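Local atomic coordinates of LPXTG-motif cell wall anchor domain protein (Mobiluncus mulieris, PDB entry 5U5O), a protein that probably acts as a giant cell-surface adhesin of Mobiluncus mulieris, its Ig-like domains carrying intramolecular disulfide, isopeptide and ester cross-links. Residues Asp21-Phe27 with Leu101-Arg105; Ile46-Tyr51 with Ala62-Ala67; Trp127-Thr131 with Val140-Ser146; Phe249-Val255 with Val279-Thr285. All coordinates share one frame; numbering follows the deposited sequence.

Contact 1: residues Asp21-Phe27 with Leu101-Arg105; sequences DGKKDAF and LTVKR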
# COMPACT_ATOMS: atom_id res chain seq x y z
N ASP A 21 -0.24 8.74 1.11
CA ASP A 21 -0.29 10.08 1.71
C ASP A 21 0.41 11.06 0.78
O ASP A 21 1.64 11.10 0.71
CB ASP A 21 0.37 10.07 3.09
CG ASP A 21 0.17 11.38 3.86
OD1 ASP A 21 -0.29 12.37 3.28
OD2 ASP A 21 0.48 11.41 5.07
N GLY A 22 -0.38 11.89 0.11
CA GLY A 22 0.15 12.91 -0.79
C GLY A 22 0.98 14.00 -0.13
O GLY A 22 1.78 14.65 -0.81
N LYS A 23 0.81 14.19 1.18
CA LYS A 23 1.59 15.20 1.91
C LYS A 23 3.02 14.77 2.24
O LYS A 23 3.85 15.59 2.60
CB LYS A 23 0.86 15.60 3.20
CG LYS A 23 -0.46 16.33 2.97
CD LYS A 23 -1.21 16.59 4.26
CE LYS A 23 -2.40 15.66 4.49
NZ LYS A 23 -2.14 14.21 4.22
N LYS A 24 3.30 13.47 2.12
CA LYS A 24 4.63 12.93 2.39
C LYS A 24 5.35 12.63 1.08
O LYS A 24 4.80 11.95 0.22
CB LYS A 24 4.51 11.65 3.22
CG LYS A 24 4.02 11.90 4.64
CD LYS A 24 5.17 12.19 5.60
CE LYS A 24 5.70 10.91 6.24
NZ LYS A 24 7.09 10.93 6.77
N ASP A 25 6.57 13.15 0.93
CA ASP A 25 7.44 12.75 -0.20
C ASP A 25 8.42 11.61 0.12
O ASP A 25 9.00 11.03 -0.80
CB ASP A 25 8.16 13.96 -0.81
CG ASP A 25 9.22 14.55 0.11
OD1 ASP A 25 9.14 14.35 1.35
OD2 ASP A 25 10.13 15.23 -0.40
N ALA A 26 8.62 11.32 1.40
CA ALA A 26 9.52 10.25 1.84
C ALA A 26 9.07 9.74 3.18
O ALA A 26 8.34 10.41 3.91
CB ALA A 26 10.94 10.77 1.95
N PHE A 27 9.53 8.54 3.51
CA PHE A 27 9.27 7.93 4.80
C PHE A 27 10.57 7.44 5.38
O PHE A 27 11.46 7.02 4.65
CB PHE A 27 8.34 6.74 4.65
CG PHE A 27 6.97 7.13 4.21
CD1 PHE A 27 6.01 7.51 5.15
CD2 PHE A 27 6.65 7.14 2.88
CE1 PHE A 27 4.74 7.88 4.75
CE2 PHE A 27 5.38 7.52 2.47
CZ PHE A 27 4.43 7.89 3.41
N LEU A 101 16.59 4.58 7.64
CA LEU A 101 16.51 4.19 6.23
C LEU A 101 15.35 4.96 5.60
O LEU A 101 14.18 4.72 5.92
CB LEU A 101 16.28 2.67 6.12
CG LEU A 101 17.45 1.80 6.57
CD1 LEU A 101 17.00 0.36 6.75
CD2 LEU A 101 18.59 1.88 5.58
N THR A 102 15.68 5.91 4.73
CA THR A 102 14.69 6.83 4.17
C THR A 102 14.40 6.46 2.74
O THR A 102 15.29 6.36 1.90
CB THR A 102 15.18 8.27 4.34
OG1 THR A 102 15.28 8.54 5.75
CG2 THR A 102 14.21 9.25 3.72
N VAL A 103 13.11 6.26 2.45
CA VAL A 103 12.64 5.88 1.13
C VAL A 103 11.72 6.95 0.57
O VAL A 103 10.82 7.45 1.26
CB VAL A 103 11.98 4.47 1.15
CG1 VAL A 103 10.85 4.37 2.17
CG2 VAL A 103 11.52 4.05 -0.24
N LYS A 104 11.96 7.31 -0.69
CA LYS A 104 11.10 8.25 -1.40
C LYS A 104 9.77 7.58 -1.71
O LYS A 104 9.74 6.45 -2.18
CB LYS A 104 11.76 8.72 -2.70
CG LYS A 104 13.02 9.54 -2.48
CD LYS A 104 13.59 10.07 -3.79
CE LYS A 104 14.08 8.94 -4.69
NZ LYS A 104 14.93 9.42 -5.81
N ARG A 105 8.67 8.29 -1.46
CA ARG A 105 7.34 7.73 -1.71
C ARG A 105 7.19 7.26 -3.15
O ARG A 105 6.59 6.20 -3.39
CB ARG A 105 6.24 8.73 -1.35
CG ARG A 105 4.86 8.09 -1.23
CD ARG A 105 3.86 9.03 -0.55
NE ARG A 105 3.38 10.05 -1.47
CZ ARG A 105 2.48 9.86 -2.43
NH1 ARG A 105 2.13 10.87 -3.21
NH2 ARG A 105 1.91 8.67 -2.62
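The backbone N of Arg105 donates to Asp25 O across 2.8 Å in an almost straight bond. The side chain of Arg105 then turns back to the loop carbonyls. CG stands opposite the backbone N (chi1 -164°) and a bend at chi3 brings NE to Lys24 O, 2.9 Å away and close to the guanidinium plane; the bond is bent, at 132° on the hydrogen. Asp21 O lies over a face of the guanidinium, 3.0 Å from NE but badly angled for a hydrogen bond, and Gly22 CA rests on the same face. NH2 goes on to Val19 O. Arginine suits this place because its flat head offers N-H groups in several directions to loop carbonyls, while its methylenes stay greasy: CD sits 3.7 Å from Phe27 CE2, at the ring edge, with ring and guanidinium 88° apart.

Here the start of strand 26-36 meets the end of strand 94-104, antiparallel neighbours in a sheet of the Ig-like, T-Q ester bond domain. Phe27 and Val103 form a hydrogen-bonded pair, Phe27 N reaching Val103 O at 2.8 Å, and their apolar side chains share the buried face, where Phe17 also meets the Phe27 ring. Ala26 and Lys104 are a non-hydrogen-bonded pair on the other, more exposed face, which suits a lysine. Ahead of the strand, Asp21 OD1 closes an Asx turn by accepting from Lys23 N, and Lys23 NZ makes a salt bridge to the same oxygen at 2.8 Å, from the opposite face of the carboxylate.

Contact 2: residues Ile46-Tyr51 with Ala62-Ala67; sequences IAGQLY and ALAKAA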
# COMPACT_ATOMS: atom_id res chain seq x y z
N ILE A 46 28.25 -1.40 11.01
CA ILE A 46 26.92 -1.93 10.73
C ILE A 46 26.37 -1.35 9.44
O ILE A 46 26.61 -0.16 9.13
CB ILE A 46 25.94 -1.74 11.91
CG1 ILE A 46 25.87 -0.29 12.40
CG2 ILE A 46 26.33 -2.72 13.03
CD1 ILE A 46 24.75 -0.06 13.38
N ALA A 47 25.61 -2.15 8.71
CA ALA A 47 24.93 -1.66 7.49
C ALA A 47 23.54 -2.21 7.48
O ALA A 47 23.30 -3.38 7.85
CB ALA A 47 25.67 -2.13 6.25
N GLY A 48 22.62 -1.37 7.02
CA GLY A 48 21.24 -1.75 6.82
C GLY A 48 20.79 -1.42 5.40
O GLY A 48 21.27 -0.45 4.79
N GLN A 49 19.84 -2.21 4.90
CA GLN A 49 19.19 -1.97 3.62
C GLN A 49 17.72 -2.26 3.74
O GLN A 49 17.31 -3.17 4.45
CB GLN A 49 19.76 -2.83 2.48
CG GLN A 49 21.27 -2.81 2.36
CD GLN A 49 21.96 -3.76 3.33
OE1 GLN A 49 21.49 -4.89 3.58
NE2 GLN A 49 23.08 -3.32 3.89
N LEU A 50 16.93 -1.47 3.01
CA LEU A 50 15.49 -1.64 2.93
C LEU A 50 15.12 -2.18 1.55
O LEU A 50 15.55 -1.63 0.53
CB LEU A 50 14.80 -0.27 3.12
CG LEU A 50 13.29 -0.31 3.20
CD1 LEU A 50 12.80 -1.00 4.46
CD2 LEU A 50 12.76 1.12 3.14
N TYR A 51 14.30 -3.23 1.54
CA TYR A 51 13.86 -3.87 0.30
C TYR A 51 12.36 -4.10 0.31
O TYR A 51 11.77 -4.29 1.37
CB TYR A 51 14.48 -5.26 0.19
CG TYR A 51 15.97 -5.32 0.04
CD1 TYR A 51 16.56 -5.12 -1.20
CD2 TYR A 51 16.79 -5.66 1.12
CE1 TYR A 51 17.93 -5.21 -1.36
CE2 TYR A 51 18.17 -5.76 0.97
CZ TYR A 51 18.73 -5.53 -0.27
OH TYR A 51 20.07 -5.60 -0.48
N ALA A 62 17.76 -2.36 -3.70
CA ALA A 62 17.62 -1.67 -2.41
C ALA A 62 16.94 -0.31 -2.57
O ALA A 62 17.32 0.47 -3.44
CB ALA A 62 18.97 -1.50 -1.75
N LEU A 63 15.94 -0.07 -1.74
CA LEU A 63 15.21 1.20 -1.71
C LEU A 63 15.94 2.25 -0.89
O LEU A 63 15.79 3.44 -1.13
CB LEU A 63 13.81 0.98 -1.11
CG LEU A 63 12.88 0.07 -1.90
CD1 LEU A 63 11.71 -0.39 -1.04
CD2 LEU A 63 12.38 0.78 -3.14
N ALA A 64 16.70 1.79 0.11
CA ALA A 64 17.48 2.67 0.96
C ALA A 64 18.60 1.84 1.55
O ALA A 64 18.48 0.61 1.70
CB ALA A 64 16.63 3.20 2.09
N LYS A 65 19.69 2.53 1.88
CA LYS A 65 20.87 1.92 2.50
C LYS A 65 21.45 2.87 3.53
O LYS A 65 21.40 4.08 3.34
CB LYS A 65 21.95 1.65 1.45
CG LYS A 65 21.62 0.65 0.38
CD LYS A 65 22.80 0.55 -0.58
CE LYS A 65 22.55 -0.46 -1.68
NZ LYS A 65 23.80 -0.70 -2.46
N ALA A 66 22.02 2.34 4.60
CA ALA A 66 22.74 3.14 5.59
C ALA A 66 23.88 2.32 6.16
O ALA A 66 23.75 1.10 6.33
CB ALA A 66 21.84 3.54 6.74
N ALA A 67 24.98 2.98 6.52
CA ALA A 67 26.11 2.28 7.16
C ALA A 67 26.79 3.24 8.10
O ALA A 67 26.74 4.46 7.88
CB ALA A 67 27.09 1.74 6.12
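The ring of Tyr51 meets Ala62 obliquely: CE1 is 3.7 Å from Ala62 N and 3.9 Å from Ala62 CB. The CB of Tyr51 points away from residues 62-67, but CG lies opposite the carbonyl carbon (chi1 -65°) and the ring swings back to them, while Tyr123 meets it edge-to-face. The amide of Gln49 turns from the contact to bond through OE1 with Gln125; its CG instead crosses Lys65 CG at 4.0 Å, and Lys65 runs out extended to a salt bridge with Glu139. Further along the ladder the residues are small. On the face of Gln49 and Lys65, Ala47 CB touches Ala67 CB at 4.1 Å. On the other, Gly48 faces Ala66, and their small size lets Leu101 of the neighbouring sheet come close. Leu50 sends its side chain to that same buried side, with CB 4.1 Å from Ala64 CB. Gly48 and Ala66 exchange two backbone bonds; Leu50 divides its own, N to Ala64 O and O to Leu63 N at 2.8 Å. Ala64 N, buried here, has no partner in the model. Strands 43-52 and 64-71 thus form an antiparallel beta hairpin, whose strand 43-52 also pairs with strand 118-127 in the Ig-like domain.

Contact 3: residues Trp127-Thr131 with Val140-Ser146; sequences WAEGT and VTPKGKS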
# COMPACT_ATOMS: atom_id res chain seq x y z
N TRP A 127 30.04 -6.07 10.95
CA TRP A 127 31.41 -6.27 10.51
C TRP A 127 32.32 -6.04 11.72
O TRP A 127 32.24 -5.01 12.39
CB TRP A 127 31.79 -5.30 9.38
CG TRP A 127 31.05 -5.47 8.09
CD1 TRP A 127 29.78 -5.06 7.82
CD2 TRP A 127 31.55 -6.05 6.88
NE1 TRP A 127 29.45 -5.36 6.53
CE2 TRP A 127 30.52 -5.96 5.92
CE3 TRP A 127 32.77 -6.63 6.51
CZ2 TRP A 127 30.67 -6.44 4.62
CZ3 TRP A 127 32.92 -7.10 5.22
CH2 TRP A 127 31.87 -7.01 4.29
N ALA A 128 33.20 -7.01 12.00
CA ALA A 128 34.17 -6.85 13.09
C ALA A 128 35.24 -5.82 12.76
O ALA A 128 35.55 -5.55 11.60
CB ALA A 128 34.83 -8.17 13.44
N GLU A 129 35.82 -5.27 13.81
CA GLU A 129 36.91 -4.30 13.69
C GLU A 129 38.03 -4.88 12.79
O GLU A 129 38.37 -6.07 12.88
CB GLU A 129 37.43 -3.97 15.09
CG GLU A 129 38.31 -2.74 15.15
CD GLU A 129 38.77 -2.40 16.56
OE1 GLU A 129 37.95 -2.41 17.50
OE2 GLU A 129 39.98 -2.11 16.73
N GLY A 130 38.50 -4.07 11.85
CA GLY A 130 39.60 -4.44 10.95
C GLY A 130 39.25 -5.23 9.69
O GLY A 130 40.14 -5.51 8.88
N THR A 131 37.98 -5.59 9.53
CA THR A 131 37.55 -6.46 8.41
C THR A 131 37.02 -5.69 7.20
O THR A 131 36.68 -6.29 6.17
CB THR A 131 36.47 -7.47 8.86
OG1 THR A 131 35.26 -6.78 9.22
CG2 THR A 131 36.97 -8.31 10.05
N VAL A 140 29.45 -0.69 3.43
CA VAL A 140 30.75 -1.11 3.94
C VAL A 140 31.50 -1.76 2.77
O VAL A 140 30.96 -2.63 2.09
CB VAL A 140 30.58 -2.14 5.08
CG1 VAL A 140 31.93 -2.66 5.58
CG2 VAL A 140 29.78 -1.54 6.24
N THR A 141 32.73 -1.32 2.55
CA THR A 141 33.61 -1.92 1.54
C THR A 141 34.44 -3.00 2.23
O THR A 141 35.14 -2.70 3.20
CB THR A 141 34.56 -0.87 0.93
OG1 THR A 141 33.80 0.24 0.45
CG2 THR A 141 35.37 -1.46 -0.23
N PRO A 142 34.37 -4.26 1.74
CA PRO A 142 35.21 -5.30 2.34
C PRO A 142 36.69 -5.18 1.97
O PRO A 142 37.06 -4.41 1.07
CB PRO A 142 34.63 -6.59 1.77
CG PRO A 142 33.99 -6.20 0.49
CD PRO A 142 33.49 -4.81 0.69
N LYS A 143 37.52 -5.94 2.67
CA LYS A 143 38.91 -6.14 2.30
C LYS A 143 38.95 -7.38 1.43
O LYS A 143 38.96 -8.50 1.95
CB LYS A 143 39.78 -6.33 3.53
CG LYS A 143 39.84 -5.11 4.41
CD LYS A 143 40.97 -5.22 5.41
CE LYS A 143 41.07 -3.96 6.24
NZ LYS A 143 42.07 -4.12 7.33
N GLY A 144 38.93 -7.18 0.12
CA GLY A 144 38.90 -8.28 -0.84
C GLY A 144 37.70 -9.19 -0.63
O GLY A 144 36.56 -8.79 -0.87
N LYS A 145 37.97 -10.40 -0.13
CA LYS A 145 36.93 -11.41 0.07
C LYS A 145 36.26 -11.38 1.44
O LYS A 145 35.40 -12.21 1.70
CB LYS A 145 37.53 -12.81 -0.15
N SER A 146 36.63 -10.43 2.30
CA SER A 146 36.11 -10.41 3.68
C SER A 146 34.58 -10.26 3.72
O SER A 146 33.97 -9.69 2.81
CB SER A 146 36.76 -9.31 4.52
OG SER A 146 36.20 -8.03 4.23
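From CB, which points toward residues 140-146, the Trp127 side chain lays one face of its indole against Val140. Val140 CG1 stands 3.6 Å from the centroid of the five-membered ring and only 9° off the ring normal, a CH-pi contact over the face, while Val140 CG2 and CB reach toward CD1 and NE1. Farther out, CH2 meets Pro142 CB at 3.8 Å, and CZ3 brings the ring edge to Ser146 OG, 3.6 Å away. A broad aromatic surface suits this spot because it can touch valine, proline and serine at once.

Residues 127-131 lead into a small surface hairpin of strands 132-135 and 140-142 in the T-Q ester bond domain, and residues 140-146 hold its second strand and the turn after it. The first turn, Ala128 to Thr131, is type II and the second, Lys143 to Ser146, type II'; Gly130 and Gly144 occupy the positive-phi corners, which glycine tolerates easily. Ser146 OG ties the turns together: it donates to Thr131 O at 2.6 Å and accepts from Lys143 N at 2.9 Å. Its chi1 of 79° sets OG between backbone N and carbonyl carbon, where it can face both partners. Lys143 runs extended beyond CG, which passes Thr131 O; CE approaches Gly130 O, and NZ bonds that oxygen at 2.8 Å, tilted out of the carbonyl plane. Thr131 OG1 turns inward to Ala128 O at 2.7 Å, on a lone pair of an oxygen that Thr131 N also uses.

Contact 4: residues Phe249-Val255 with Val279-Thr285; sequences FTAVNGV and VANVEVT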
# COMPACT_ATOMS: atom_id res chain seq x y z
N PHE A 249 -25.77 10.69 -16.65
CA PHE A 249 -24.90 10.51 -15.49
C PHE A 249 -24.45 11.85 -14.93
O PHE A 249 -24.04 12.72 -15.70
CB PHE A 249 -23.68 9.67 -15.82
CG PHE A 249 -23.98 8.25 -16.18
CD1 PHE A 249 -24.06 7.27 -15.20
CD2 PHE A 249 -24.14 7.88 -17.50
CE1 PHE A 249 -24.27 5.92 -15.52
CE2 PHE A 249 -24.36 6.55 -17.84
CZ PHE A 249 -24.42 5.56 -16.84
N THR A 250 -24.51 12.01 -13.62
CA THR A 250 -23.97 13.19 -12.94
C THR A 250 -23.20 12.71 -11.72
O THR A 250 -23.36 11.56 -11.31
CB THR A 250 -25.08 14.14 -12.48
OG1 THR A 250 -26.03 13.42 -11.68
CG2 THR A 250 -25.81 14.74 -13.67
N ALA A 251 -22.32 13.55 -11.19
CA ALA A 251 -21.63 13.25 -9.93
C ALA A 251 -21.56 14.51 -9.09
O ALA A 251 -21.62 15.62 -9.63
CB ALA A 251 -20.23 12.72 -10.18
N VAL A 252 -21.46 14.35 -7.78
CA VAL A 252 -21.31 15.47 -6.86
C VAL A 252 -19.84 15.80 -6.64
O VAL A 252 -18.94 15.12 -7.15
CB VAL A 252 -22.05 15.24 -5.52
CG1 VAL A 252 -23.52 14.97 -5.75
CG2 VAL A 252 -21.43 14.12 -4.71
N ASN A 253 -19.61 16.92 -5.94
CA ASN A 253 -18.27 17.38 -5.56
C ASN A 253 -17.38 17.74 -6.76
O ASN A 253 -16.15 17.71 -6.67
CB ASN A 253 -17.58 16.39 -4.60
CG ASN A 253 -18.22 16.39 -3.22
OD1 ASN A 253 -18.74 17.40 -2.76
ND2 ASN A 253 -18.18 15.25 -2.55
N GLY A 254 -18.01 18.06 -7.90
CA GLY A 254 -17.28 18.49 -9.09
C GLY A 254 -16.56 17.41 -9.87
O GLY A 254 -15.75 17.69 -10.73
N VAL A 255 -16.85 16.14 -9.57
CA VAL A 255 -16.21 15.03 -10.25
C VAL A 255 -16.81 14.91 -11.65
O VAL A 255 -18.03 14.85 -11.80
CB VAL A 255 -16.40 13.72 -9.47
CG1 VAL A 255 -15.89 12.51 -10.26
CG2 VAL A 255 -15.70 13.82 -8.11
N VAL A 279 -11.08 13.87 -5.55
CA VAL A 279 -12.13 13.22 -4.72
C VAL A 279 -12.02 11.70 -4.74
O VAL A 279 -12.00 11.12 -5.82
CB VAL A 279 -13.55 13.63 -5.22
CG1 VAL A 279 -14.65 12.78 -4.60
CG2 VAL A 279 -13.79 15.09 -4.89
N ALA A 280 -11.97 11.08 -3.55
CA ALA A 280 -11.80 9.61 -3.40
C ALA A 280 -13.11 8.82 -3.22
O ALA A 280 -13.20 7.70 -3.73
CB ALA A 280 -10.84 9.29 -2.26
N ASN A 281 -14.10 9.37 -2.50
CA ASN A 281 -15.42 8.73 -2.34
C ASN A 281 -16.41 9.40 -3.26
O ASN A 281 -16.95 10.48 -2.97
CB ASN A 281 -15.88 8.76 -0.90
CG ASN A 281 -14.91 8.01 0.01
OD1 ASN A 281 -14.66 6.81 -0.17
ND2 ASN A 281 -14.32 8.71 0.96
N VAL A 282 -16.54 8.84 -4.45
CA VAL A 282 -17.27 9.43 -5.55
C VAL A 282 -18.72 8.98 -5.46
O VAL A 282 -18.98 7.80 -5.11
CB VAL A 282 -16.61 9.00 -6.88
CG1 VAL A 282 -17.44 9.40 -8.09
CG2 VAL A 282 -15.19 9.52 -6.98
N GLU A 283 -19.65 9.89 -5.80
CA GLU A 283 -21.06 9.55 -5.83
C GLU A 283 -21.66 9.92 -7.18
O GLU A 283 -21.68 11.12 -7.54
CB GLU A 283 -21.81 10.25 -4.70
CG GLU A 283 -21.21 10.05 -3.32
CD GLU A 283 -21.77 11.02 -2.31
OE1 GLU A 283 -22.95 10.86 -1.92
OE2 GLU A 283 -21.04 11.95 -1.91
N VAL A 284 -22.14 8.94 -7.92
CA VAL A 284 -22.72 9.13 -9.25
C VAL A 284 -24.20 8.85 -9.20
O VAL A 284 -24.66 7.95 -8.48
CB VAL A 284 -22.01 8.20 -10.27
CG1 VAL A 284 -22.72 8.19 -11.62
CG2 VAL A 284 -20.56 8.60 -10.46
N THR A 285 -24.99 9.64 -9.94
CA THR A 285 -26.39 9.34 -10.16
C THR A 285 -26.59 9.03 -11.63
O THR A 285 -26.11 9.78 -12.49
CB THR A 285 -27.26 10.52 -9.71
OG1 THR A 285 -27.09 10.70 -8.30
CG2 THR A 285 -28.75 10.29 -10.00
O HOH W 1 -27.98 12.17 -13.04
O HOH W 2 -18.57 12.46 -6.29
O HOH W 3 -18.41 12.80 -3.47
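Thr250 and Thr285 form an antiparallel hydrogen-bonded pair, with Thr250 N to Thr285 O at 3.0 Å and a matching return bond, and Val252 N adds a longer link to Glu283 O. Beyond this the strands part and water takes over: one molecule donates to Val252 O and accepts from Glu283 N, continuing the ladder where direct bonds stop. The two threonines lie side by side, pointing the same way on the more exposed face, with Thr250 OG1 3.7 Å from Thr285 CB. A second water joins that hydroxyl, at 2.7 Å, to Thr285 O.

Strands 244-251 and 281-291 are sheet neighbours in the DUF5979 domain, of the transthyretin clan. On their inner side Phe249 presents its ring edge to Val284, CD1 lying 3.9 Å from CG1, and little Ala251 sets CB against Val284 CG2; Ile230 and Val257 also border these residues. Branched valines suit strands and fill such a core closely. Val252 to Val255 make a type I' turn, whose two central positions, Asn253 and Gly254, take the positive phi angles that asparagine and glycine accept readily. The turn brings Val255 against Val279, just before the strand, and Val282 within it: chi1 of 172° sets CG1 opposite the backbone N and CG2 opposite the carbonyl carbon, so CG2 crosses Val279 CB at 3.6 Å while CG1 approaches Val282 CG1 at 4.1 Å. Asn253 ND2 reaches Asn281 O through a third water, 2.6 Å from the amide nitrogen.

Contacts 1 to 3 belong to the T-Q ester bond domain and contact 4 to the following DUF5979 domain. Contact 2 falls, along the chain, between the two segments of contact 1; contacts 3 and 4 come afterwards. The centres of contacts 1 and 2 are about 16 Å apart, and they touch where Leu101 and Thr102 pack on the hairpin, one sheet against the other. Contact 3, its centre about 17 Å from that of contact 2, meets it through Val140 against Ala47 and Ala67. The centres of contacts 3 and 4 lie about 60 Å apart, on opposite sides of the chain's centre. The long strand 150-178, interrupted by a bulge or short loop, runs from one domain into the next, consistent with an elongated, rod-like adhesin.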